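Local coordinates for probable transcriptional regulator (Vibrio vulnificus, PDB 4GHJ), which probably binds DNA through a helix-turn-helix domain of the XRE-family type and so regulates transcription, at residues 53-58 / 84-89; 78-83 / 90-95. All blocks are in the same frame, centred on the assembly; numbering follows the deposited sequence.

Contact 1: residues 53-58 / 84-89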
ATOM      1  N   SER B  53     -16.224 -11.727   5.148  0.70 24.04           N
ATOM      2  CA  SER B  53     -16.073 -12.534   6.354  0.70 26.43           C
ATOM      3  C   SER B  53     -15.019 -13.606   6.174  0.70 25.60           C
ATOM      4  O   SER B  53     -14.211 -13.810   7.063  0.70 27.10           O
ATOM      5  CB  SER B  53     -17.396 -13.187   6.739  0.70 27.71           C
ATOM      6  OG  SER B  53     -18.356 -12.206   7.029  0.70 30.81           O
ATOM      7  N   GLU B  54     -15.022 -14.273   5.014  1.00 25.33           N
ATOM      8  CA  GLU B  54     -14.045 -15.349   4.713  1.00 25.58           C
ATOM      9  C   GLU B  54     -12.587 -14.817   4.582  1.00 24.75           C
ATOM     10  O   GLU B  54     -11.646 -15.461   5.034  1.00 24.55           O
ATOM     11  CB  GLU B  54     -14.455 -16.121   3.449  1.00 26.54           C
ATOM     12  CG  GLU B  54     -15.737 -16.969   3.635  1.00 30.82           C
ATOM     13  CD  GLU B  54     -16.363 -17.464   2.321  1.00 32.85           C
ATOM     14  OE1 GLU B  54     -15.985 -16.958   1.238  1.00 31.86           O
ATOM     15  OE2 GLU B  54     -17.250 -18.357   2.379  1.00 33.45           O
ATOM     16  N   VAL B  55     -12.423 -13.640   3.981  1.00 27.18           N
ATOM     17  CA  VAL B  55     -11.094 -13.013   3.883  1.00 25.31           C
ATOM     18  C   VAL B  55     -10.587 -12.681   5.293  1.00 23.06           C
ATOM     19  O   VAL B  55      -9.437 -13.004   5.661  1.00 26.79           O
ATOM     20  CB  VAL B  55     -11.127 -11.771   2.987  1.00 22.78           C
ATOM     21  CG1 VAL B  55      -9.796 -10.987   3.083  1.00 21.66           C
ATOM     22  CG2 VAL B  55     -11.439 -12.175   1.539  1.00 26.00           C
ATOM     23  N   ALA B  56     -11.455 -12.089   6.104  1.00 24.46           N
ATOM     24  CA  ALA B  56     -11.100 -11.741   7.481  1.00 25.37           C
ATOM     25  C   ALA B  56     -10.653 -12.989   8.218  1.00 27.60           C
ATOM     26  O   ALA B  56      -9.621 -12.969   8.868  1.00 30.32           O
ATOM     27  CB  ALA B  56     -12.280 -11.096   8.197  1.00 26.49           C
ATOM     28  N   GLU B  57     -11.442 -14.066   8.121  1.00 28.37           N
ATOM     29  CA  GLU B  57     -11.102 -15.341   8.760  1.00 31.57           C
ATOM     30  C   GLU B  57      -9.724 -15.864   8.381  1.00 31.65           C
ATOM     31  O   GLU B  57      -8.951 -16.269   9.254  1.00 34.05           O
ATOM     32  CB  GLU B  57     -12.147 -16.428   8.444  1.00 32.81           C
ATOM     33  CG  GLU B  57     -13.317 -16.435   9.354  1.00 38.93           C
ATOM     34  CD  GLU B  57     -14.230 -17.645   9.112  1.00 43.36           C
ATOM     35  OE1 GLU B  57     -15.130 -17.555   8.243  1.00 49.03           O
ATOM     36  OE2 GLU B  57     -14.049 -18.662   9.801  1.00 48.37           O
ATOM     37  N   ILE B  58      -9.451 -15.908   7.078  1.00 30.13           N
ATOM     38  CA  ILE B  58      -8.160 -16.393   6.554  1.00 31.79           C
ATOM     39  C   ILE B  58      -7.003 -15.538   7.058  1.00 32.33           C
ATOM     40  O   ILE B  58      -5.964 -16.061   7.496  1.00 35.85           O
ATOM     41  CB  ILE B  58      -8.166 -16.415   5.000  1.00 30.93           C
ATOM     42  CG1 ILE B  58      -9.159 -17.449   4.471  1.00 31.32           C
ATOM     43  CG2 ILE B  58      -6.777 -16.724   4.421  1.00 34.17           C
ATOM     44  CD1 ILE B  58      -9.421 -17.311   2.971  1.00 36.96           C
HETATM   45  N   MSE B  84      -2.259 -11.547   0.970  0.70 21.53           N
HETATM   46  CA  MSE B  84      -1.813 -12.905   1.319  0.70 23.03           C
HETATM   47  C   MSE B  84      -3.013 -13.873   1.376  0.70 23.18           C
HETATM   48  O   MSE B  84      -2.931 -14.999   0.892  0.70 23.50           O
HETATM   49  CB  MSE B  84      -1.070 -12.886   2.657  0.70 23.87           C
HETATM   50  CG  MSE B  84       0.272 -12.129   2.626  0.70 26.08           C
HETATM   51 SE   MSE B  84       1.046 -11.886   4.396  0.70 28.45          SE
HETATM   52  CE  MSE B  84       1.205 -13.755   4.910  0.70 30.26           C
ATOM     53  N   ALA B  85      -4.125 -13.412   1.953  1.00 23.60           N
ATOM     54  CA  ALA B  85      -5.369 -14.207   2.023  1.00 25.34           C
ATOM     55  C   ALA B  85      -5.916 -14.519   0.616  1.00 25.18           C
ATOM     56  O   ALA B  85      -6.480 -15.550   0.417  1.00 25.85           O
ATOM     57  CB  ALA B  85      -6.432 -13.489   2.872  1.00 26.19           C
ATOM     58  N   LEU B  86      -5.717 -13.617  -0.347  1.00 23.60           N
ATOM     59  CA  LEU B  86      -6.158 -13.809  -1.727  1.00 24.32           C
ATOM     60  C   LEU B  86      -5.086 -14.482  -2.618  1.00 24.87           C
ATOM     61  O   LEU B  86      -5.284 -14.638  -3.821  1.00 25.36           O
ATOM     62  CB  LEU B  86      -6.536 -12.448  -2.326  1.00 23.16           C
ATOM     63  CG  LEU B  86      -7.650 -11.679  -1.630  1.00 24.56           C
ATOM     64  CD1 LEU B  86      -7.772 -10.264  -2.198  1.00 26.18           C
ATOM     65  CD2 LEU B  86      -8.960 -12.432  -1.758  1.00 26.71           C
ATOM     66  N   ASP B  87      -3.956 -14.865  -2.026  1.00 26.21           N
ATOM     67  CA  ASP B  87      -2.829 -15.458  -2.756  1.00 27.42           C
ATOM     68  C   ASP B  87      -2.372 -14.479  -3.855  1.00 26.95           C
ATOM     69  O   ASP B  87      -2.190 -14.855  -5.017  1.00 28.86           O
ATOM     70  CB  ASP B  87      -3.203 -16.820  -3.353  1.00 31.43           C
ATOM     71  CG  ASP B  87      -1.990 -17.590  -3.858  1.00 36.70           C
ATOM     72  OD1 ASP B  87      -0.854 -17.344  -3.367  1.00 39.95           O
ATOM     73  OD2 ASP B  87      -2.171 -18.448  -4.735  1.00 45.14           O
ATOM     74  N   LEU B  88      -2.224 -13.213  -3.470  1.00 24.31           N
ATOM     75  CA  LEU B  88      -1.790 -12.133  -4.371  1.00 22.92           C
ATOM     76  C   LEU B  88      -0.609 -11.342  -3.765  1.00 23.45           C
ATOM     77  O   LEU B  88      -0.334 -10.213  -4.169  1.00 21.59           O
ATOM     78  CB  LEU B  88      -2.972 -11.185  -4.643  1.00 21.45           C
ATOM     79  CG  LEU B  88      -4.072 -11.672  -5.585  1.00 24.88           C
ATOM     80  CD1 LEU B  88      -5.236 -10.674  -5.683  1.00 26.76           C
ATOM     81  CD2 LEU B  88      -3.475 -11.921  -6.973  1.00 25.87           C
ATOM     82  N   THR B  89       0.101 -11.952  -2.823  1.00 23.23           N
ATOM     83  CA  THR B  89       1.201 -11.275  -2.123  1.00 24.35           C
ATOM     84  C   THR B  89       2.228 -10.616  -3.058  1.00 26.10           C
ATOM     85  O   THR B  89       2.634  -9.481  -2.816  1.00 25.99           O
ATOM     86  CB  THR B  89       1.942 -12.238  -1.163  1.00 27.80           C
ATOM     87  OG1 THR B  89       0.997 -13.046  -0.460  1.00 27.74           O
ATOM     88  CG2 THR B  89       2.831 -11.437  -0.158  1.00 28.27           C
TER
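Val-55 and Ile-58 on helix 52-59 pack against Ala-85 and Leu-86 at the C-terminal end of helix 76-85. This is a small apolar contact between two helices of an all-helical, XRE-like helix-turn-helix domain. In that motif helix 52-59 comes first and helix 63-69, the probable DNA-recognition helix, follows it. No hydrogen bond crosses between the segments; the contact rests on methyl groups.

Ala-85 points its CB at the helix opposite. The backbones come near here, with Ile-58 CA 5.8 Å from Ala-85 CA. The closest touch is Ile-58 CG2 on Ala-85 CB, at 3.6 Å. Ile-58 CG2 lies anti to its own backbone N, and this branch makes the nearest approach of Ile-58 to Ala-85. Ile-58 is exposed, so this forms the outer side of the contact.

Val-55 makes the buried side. It also packs on Ile-82, on Val-66 of helix 63-69 and on Arg-45 of helix 30-47, so it stands where all four helices meet. Leu-86 shares Leu-50 with it as a neighbour.

Helix 76-85 ends within the contact, at Ala-85. Asp-87 has positive phi (57°) and closes a Schellman motif, with its N bonded to Met-84 O at 3.1 Å. The chain turns away there.

The two methyls of Val-55 divide the work: CG1 lies 4.2 Å from Ala-85 CB, while CG2 meets Leu-86 CD2 at 4.1 Å.

Contact 2: residues 78-83 / 90-95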
ATOM      1  N   ILE B  78      -2.013  -4.349   6.895  1.00 24.04           N
ATOM      2  CA  ILE B  78      -3.325  -4.978   6.763  1.00 23.86           C
ATOM      3  C   ILE B  78      -3.650  -5.251   5.305  1.00 25.07           C
ATOM      4  O   ILE B  78      -4.218  -6.299   4.993  1.00 23.59           O
ATOM      5  CB  ILE B  78      -4.432  -4.121   7.390  1.00 25.03           C
ATOM      6  CG1 ILE B  78      -4.200  -3.974   8.900  1.00 27.04           C
ATOM      7  CG2 ILE B  78      -5.828  -4.701   7.026  1.00 23.92           C
ATOM      8  CD1 ILE B  78      -4.015  -5.272   9.656  1.00 33.20           C
HETATM    9  N   MSE B  79      -3.284  -4.321   4.414  1.00 19.81           N
HETATM   10  CA  MSE B  79      -3.470  -4.530   2.985  1.00 20.10           C
HETATM   11  C   MSE B  79      -2.672  -5.768   2.527  1.00 20.64           C
HETATM   12  O   MSE B  79      -3.192  -6.588   1.778  1.00 17.70           O
HETATM   13  CB  MSE B  79      -3.073  -3.308   2.152  1.00 20.59           C
HETATM   14  CG  MSE B  79      -3.429  -3.462   0.664  1.00 24.66           C
HETATM   15 SE   MSE B  79      -3.003  -1.912  -0.438  1.00 26.46          SE
HETATM   16  CE  MSE B  79      -1.040  -2.076  -0.428  1.00 25.38           C
ATOM     17  N   ILE B  80      -1.446  -5.906   3.030  1.00 19.55           N
ATOM     18  CA  ILE B  80      -0.572  -7.052   2.706  1.00 20.20           C
ATOM     19  C   ILE B  80      -1.181  -8.372   3.196  1.00 20.70           C
ATOM     20  O   ILE B  80      -1.171  -9.360   2.468  1.00 21.06           O
ATOM     21  CB  ILE B  80       0.851  -6.838   3.235  1.00 20.19           C
ATOM     22  CG1 ILE B  80       1.512  -5.686   2.473  1.00 21.02           C
ATOM     23  CG2 ILE B  80       1.675  -8.127   3.118  1.00 21.54           C
ATOM     24  CD1 ILE B  80       2.866  -5.205   3.044  1.00 21.64           C
ATOM     25  N   ALA B  81      -1.709  -8.378   4.417  1.00 20.06           N
ATOM     26  CA  ALA B  81      -2.404  -9.547   4.968  1.00 21.06           C
ATOM     27  C   ALA B  81      -3.590  -9.947   4.093  1.00 20.50           C
ATOM     28  O   ALA B  81      -3.846 -11.132   3.917  1.00 21.79           O
ATOM     29  CB  ALA B  81      -2.879  -9.268   6.387  1.00 20.91           C
ATOM     30  N   ILE B  82      -4.332  -8.959   3.581  1.00 21.21           N
ATOM     31  CA  ILE B  82      -5.473  -9.212   2.677  1.00 19.28           C
ATOM     32  C   ILE B  82      -4.977  -9.806   1.367  1.00 20.90           C
ATOM     33  O   ILE B  82      -5.552 -10.786   0.882  1.00 21.90           O
ATOM     34  CB  ILE B  82      -6.340  -7.953   2.464  1.00 18.33           C
ATOM     35  CG1 ILE B  82      -6.996  -7.551   3.798  1.00 18.25           C
ATOM     36  CG2 ILE B  82      -7.426  -8.159   1.370  1.00 21.04           C
ATOM     37  CD1 ILE B  82      -7.838  -6.221   3.743  1.00 19.61           C
ATOM     38  N   LEU B  83      -3.902  -9.245   0.810  1.00 19.31           N
ATOM     39  CA  LEU B  83      -3.292  -9.808  -0.404  1.00 20.98           C
ATOM     40  C   LEU B  83      -2.840 -11.269  -0.193  1.00 21.82           C
ATOM     41  O   LEU B  83      -3.001 -12.112  -1.099  1.00 23.22           O
ATOM     42  CB  LEU B  83      -2.117  -8.979  -0.886  1.00 20.58           C
ATOM     43  CG  LEU B  83      -2.397  -7.584  -1.438  1.00 22.26           C
ATOM     44  CD1 LEU B  83      -1.064  -6.876  -1.699  1.00 21.75           C
ATOM     45  CD2 LEU B  83      -3.236  -7.653  -2.682  1.00 22.50           C
ATOM     46  N   GLU B  90       2.617 -11.304  -4.140  1.00 30.95           N
ATOM     47  CA  GLU B  90       3.614 -10.758  -5.098  1.00 31.80           C
ATOM     48  C   GLU B  90       3.180  -9.461  -5.796  1.00 29.54           C
ATOM     49  O   GLU B  90       4.019  -8.680  -6.264  1.00 27.32           O
ATOM     50  CB  GLU B  90       3.976 -11.780  -6.166  1.00 34.20           C
ATOM     51  CG  GLU B  90       4.617 -13.065  -5.661  1.00 43.68           C
ATOM     52  CD  GLU B  90       4.966 -14.029  -6.799  1.00 55.59           C
ATOM     53  OE1 GLU B  90       5.235 -13.550  -7.929  1.00 60.15           O
ATOM     54  OE2 GLU B  90       4.999 -15.260  -6.563  1.00 62.74           O
ATOM     55  N   GLN B  91       1.871  -9.228  -5.874  1.00 29.22           N
ATOM     56  CA  GLN B  91       1.361  -7.988  -6.439  1.00 27.42           C
ATOM     57  C   GLN B  91       1.912  -6.764  -5.693  1.00 24.92           C
ATOM     58  O   GLN B  91       1.946  -5.680  -6.257  1.00 24.54           O
ATOM     59  CB  GLN B  91      -0.167  -7.971  -6.404  1.00 28.24           C
ATOM     60  CG  GLN B  91      -0.806  -8.930  -7.392  1.00 32.43           C
ATOM     61  CD  GLN B  91      -0.672  -8.446  -8.828  1.00 38.73           C
ATOM     62  OE1 GLN B  91      -1.066  -7.312  -9.176  1.00 34.38           O
ATOM     63  NE2 GLN B  91      -0.112  -9.300  -9.675  1.00 42.69           N
ATOM     64  N   ILE B  92       2.358  -6.925  -4.439  1.00 24.18           N
ATOM     65  CA  ILE B  92       2.893  -5.777  -3.691  1.00 23.20           C
ATOM     66  C   ILE B  92       4.097  -5.183  -4.428  1.00 22.43           C
ATOM     67  O   ILE B  92       4.383  -3.996  -4.296  1.00 24.32           O
ATOM     68  CB  ILE B  92       3.237  -6.108  -2.193  1.00 24.23           C
ATOM     69  CG1 ILE B  92       3.349  -4.815  -1.356  1.00 23.23           C
ATOM     70  CG2 ILE B  92       4.510  -6.961  -2.080  1.00 24.64           C
ATOM     71  CD1 ILE B  92       2.011  -4.005  -1.186  1.00 25.91           C
ATOM     72  N   ASP B  93       4.783  -6.004  -5.219  1.00 24.39           N
ATOM     73  CA  ASP B  93       5.940  -5.541  -6.023  1.00 25.64           C
ATOM     74  C   ASP B  93       5.533  -4.589  -7.171  1.00 26.87           C
ATOM     75  O   ASP B  93       6.405  -3.953  -7.796  1.00 27.94           O
ATOM     76  CB  ASP B  93       6.707  -6.718  -6.581  1.00 27.84           C
ATOM     77  CG  ASP B  93       7.402  -7.552  -5.504  1.00 31.81           C
ATOM     78  OD1 ASP B  93       7.443  -7.197  -4.294  1.00 28.87           O
ATOM     79  OD2 ASP B  93       7.921  -8.596  -5.897  1.00 33.93           O
ATOM     80  N   LEU B  94       4.229  -4.522  -7.468  1.00 26.13           N
ATOM     81  CA  LEU B  94       3.682  -3.565  -8.443  1.00 27.40           C
ATOM     82  C   LEU B  94       3.150  -2.288  -7.693  1.00 28.81           C
ATOM     83  O   LEU B  94       2.751  -1.305  -8.331  1.00 34.28           O
ATOM     84  CB  LEU B  94       2.588  -4.221  -9.296  1.00 28.22           C
ATOM     85  CG  LEU B  94       2.983  -5.570  -9.941  1.00 30.89           C
ATOM     86  CD1 LEU B  94       1.856  -6.169 -10.796  1.00 33.21           C
ATOM     87  CD2 LEU B  94       4.192  -5.385 -10.791  1.00 37.35           C
ATOM     88  N   PHE B  95       3.116  -2.330  -6.364  0.50 27.62           N
ATOM     89  CA  PHE B  95       2.726  -1.166  -5.561  0.50 28.28           C
ATOM     90  C   PHE B  95       4.003  -0.333  -5.336  0.50 26.82           C
ATOM     91  O   PHE B  95       4.020   0.867  -5.594  0.50 27.70           O
ATOM     92  CB  PHE B  95       2.064  -1.593  -4.249  0.50 28.09           C
ATOM     93  CG  PHE B  95       1.580  -0.442  -3.407  0.50 30.84           C
ATOM     94  CD1 PHE B  95       0.499   0.325  -3.811  0.50 33.96           C
ATOM     95  CD2 PHE B  95       2.192  -0.148  -2.193  0.50 30.09           C
ATOM     96  CE1 PHE B  95       0.057   1.389  -3.039  0.50 35.89           C
ATOM     97  CE2 PHE B  95       1.745   0.908  -1.406  0.50 32.41           C
ATOM     98  CZ  PHE B  95       0.681   1.675  -1.832  0.50 36.27           C
TER
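Ile-92 CD1 is the centre of this buried contact between helix 76-85 and the chain that follows it. Three side chains of the helix converge on that one methyl. Met-79, a selenomethionine here, brings CE to within 3.7 Å of Ile-92 CD1. Ile-80 CG1 lies 4.1 Å from the same methyl, and the two isoleucine side chains cross at about a right angle. Leu-83 CD1 completes the group, 4.2 Å from Ile-92 CD1. Ile-92 CB already points at the helix, and with CG1 anti to the backbone N (chi1 -162°) the chain carries CD1 on inward.

The terminal methyl of Met-79 has a second partner. Its CE stands over the centre of the Phe-95 ring, 4.1 Å from the centroid and 7° off the ring normal. This is a CH-pi contact in the Phe-95 conformer described here; a second was modelled. The selenium of Met-79 is farther back above the same face, 5.3 Å from the Phe-95 centroid, in a longer Met-aromatic contact of this conformer. A bend at chi3 of 71° turns the Met-79 methyl out of line with the rest of its chain.

The arrangement folds the segment after the last helix of the helix-turn-helix domain back onto that helix. Residues 90-95 keep helical backbone angles, and Phe-95 N bonds to Ile-92 O. Ile-37 of helix 30-47 touches both Met-79 and Phe-95.

The other side of residues 90-95 is more polar and partly open. Glu-90 is exposed and points away from helix 76-85. Gln-91 starts toward the helix, but its amide leads off, and OE1 accepts a hydrogen bond from Ile-96 N of the second subunit. Asp-93 OD1 forms a salt bridge with Arg-40 NH1 of the second subunit.

Overall arrangement
From the N terminus, helix 30-47 comes first and packs on side chains of both contacts. Helix 52-59 opens contact 1. The chain then runs through helix 63-69 into helix 76-85, whose middle opens contact 2. Contact 1 closes its long loop at the end of that helix. Contact 2 closes a short one soon afterwards, when residues 90-95 return to residues 78-83. The segments alternate, so the two loops cross. Their centres lie 11 Å apart, joined through Val-55 against Ile-82 and a probable hydrogen bond from Leu-88 N to Leu-83 O. Contact 1 ties helix 76-85 to the helix-turn-helix; contact 2 ties it to the segment facing the second subunit.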